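Local coordinates for helicase-like protein (Bacteroides thetaiotaomicron, PDB 2FG1) that probably binds ADP-ribose through its macro domain and may remove ADP-ribose from thymidine in DNA, though its function has not been established, at residues E109-T114 against K149-T154. Sequence-based numbering, arbitrary orientation.
Sequences EVALFT and KEIAVT
The flat group where A111 meets I151 is the peptide carbonyl of A111: I151 CD1 comes up beside it, 3.9 Å from A111 O and 4.0 Å from A111 CA. The ring of F113 is turned from this contact, stacked with F70 and edge-to-face with Y78. A111 CB adds an apolar contact, 4.2 Å from I151 CD1. One turn on, the methyl of T114 crosses the branches at I151 CB, with T114 CG2 4.0 Å from I151 CG1; the two CG2 methyls sit closer than carbons can, and both side chains have a second conformer, so the exact fit there is doubtful. T114 OG1 lies beside the backbone N (chi1 -65°), which leaves CG2 anti to that N, facing I151, and lets OG1 donate to V110 O at 2.9 Å from above the carbonyl plane. V110 O thus takes two bonds, the other from T114 N. K149, also modelled twice, bends at chi2 and chi3 and in this conformer lays NZ 4.1 Å from A111 CB. The Schellman turn at E150 ends helix 135-147 and sends the chain by I151 into strand 153-157; L146 touches both A111 and I151. Helix 100-117 is therefore joined to this helix-to-strand link by apolar packing, with the threonine hydroxyl satisfied within its own helix, while K149 NZ makes a salt bridge with E145 OE1, which would offset its charge beside the apolar A111.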
# COMPACT_ATOMS: atom_id res chain seq x y z
N GLU A 109 -9.44 -3.74 4.14
CA GLU A 109 -9.11 -5.13 3.80
C GLU A 109 -7.74 -5.52 4.38
O GLU A 109 -7.57 -6.64 4.89
CB GLU A 109 -9.19 -5.38 2.29
CG GLU A 109 -9.08 -6.86 1.93
CD GLU A 109 -9.28 -7.15 0.46
OE1 GLU A 109 -9.82 -6.29 -0.27
OE2 GLU A 109 -8.91 -8.26 0.02
N VAL A 110 -6.78 -4.60 4.34
CA VAL A 110 -5.49 -4.83 4.97
C VAL A 110 -5.65 -5.05 6.48
O VAL A 110 -4.97 -5.90 7.06
CB VAL A 110 -4.51 -3.68 4.68
CG1 VAL A 110 -3.23 -3.81 5.51
CG2 VAL A 110 -4.18 -3.66 3.17
N ALA A 111 -6.55 -4.30 7.12
CA ALA A 111 -6.78 -4.49 8.55
C ALA A 111 -7.21 -5.93 8.86
O ALA A 111 -6.68 -6.56 9.78
CB ALA A 111 -7.79 -3.50 9.08
N LEU A 112 -8.16 -6.46 8.10
CA LEU A 112 -8.62 -7.83 8.32
C LEU A 112 -7.50 -8.84 8.09
O LEU A 112 -7.32 -9.77 8.87
CB LEU A 112 -9.81 -8.15 7.42
CG LEU A 112 -11.07 -7.32 7.65
CD1 LEU A 112 -12.06 -7.56 6.54
CD2 LEU A 112 -11.68 -7.62 8.98
N PHE A 113 -6.75 -8.64 7.01
CA PHE A 113 -5.67 -9.56 6.68
C PHE A 113 -4.58 -9.56 7.76
O PHE A 113 -4.11 -10.63 8.20
CB PHE A 113 -5.08 -9.18 5.31
CG PHE A 113 -3.98 -10.10 4.83
CD1 PHE A 113 -4.26 -11.13 3.95
CD2 PHE A 113 -2.66 -9.90 5.22
CE1 PHE A 113 -3.24 -11.97 3.48
CE2 PHE A 113 -1.64 -10.74 4.77
CZ PHE A 113 -1.93 -11.78 3.90
N THR A 114 -4.20 -8.36 8.19
CA THR A 114 -3.15 -8.17 9.16
C THR A 114 -3.57 -8.77 10.52
O THR A 114 -2.78 -9.46 11.16
CB THR A 114 -2.80 -6.67 9.22
OG1 THR A 114 -2.24 -6.29 7.95
CG2 THR A 114 -1.82 -6.36 10.30
N LYS A 149 -6.54 -0.31 15.93
CA LYS A 149 -6.80 -1.73 16.15
C LYS A 149 -5.56 -2.45 16.63
O LYS A 149 -5.49 -3.68 16.61
CB LYS A 149 -7.32 -2.38 14.87
CG LYS A 149 -8.67 -1.88 14.46
CD LYS A 149 -8.78 -1.85 12.97
CE LYS A 149 -9.57 -0.63 12.57
NZ LYS A 149 -9.92 -0.66 11.14
N GLU A 150 -4.58 -1.67 17.07
CA GLU A 150 -3.32 -2.18 17.61
C GLU A 150 -2.51 -2.93 16.55
O GLU A 150 -1.73 -3.84 16.87
CB GLU A 150 -3.55 -2.98 18.89
CG GLU A 150 -4.10 -2.07 20.00
CD GLU A 150 -4.49 -2.78 21.28
OE1 GLU A 150 -4.42 -4.03 21.35
OE2 GLU A 150 -4.87 -2.07 22.23
N ILE A 151 -2.67 -2.52 15.30
CA ILE A 151 -1.79 -2.98 14.23
C ILE A 151 -0.65 -1.97 14.10
O ILE A 151 -0.89 -0.78 13.84
CB ILE A 151 -2.53 -3.10 12.89
CG1 ILE A 151 -3.72 -4.05 13.01
CG2 ILE A 151 -1.56 -3.59 11.79
CD1 ILE A 151 -4.74 -3.87 11.91
N ALA A 152 0.57 -2.44 14.31
CA ALA A 152 1.75 -1.58 14.21
C ALA A 152 1.92 -1.12 12.76
O ALA A 152 1.70 -1.90 11.83
CB ALA A 152 3.00 -2.30 14.70
N VAL A 153 2.29 0.14 12.58
CA VAL A 153 2.55 0.71 11.25
C VAL A 153 3.87 1.45 11.28
O VAL A 153 4.07 2.30 12.14
CB VAL A 153 1.44 1.71 10.82
CG1 VAL A 153 1.76 2.33 9.46
CG2 VAL A 153 0.07 1.04 10.78
N THR A 154 4.75 1.11 10.34
CA THR A 154 6.02 1.80 10.15
C THR A 154 6.04 2.44 8.77
O THR A 154 5.76 1.77 7.77
CB THR A 154 7.21 0.83 10.31
OG1 THR A 154 7.11 0.19 11.59
CG2 THR A 154 8.55 1.57 10.25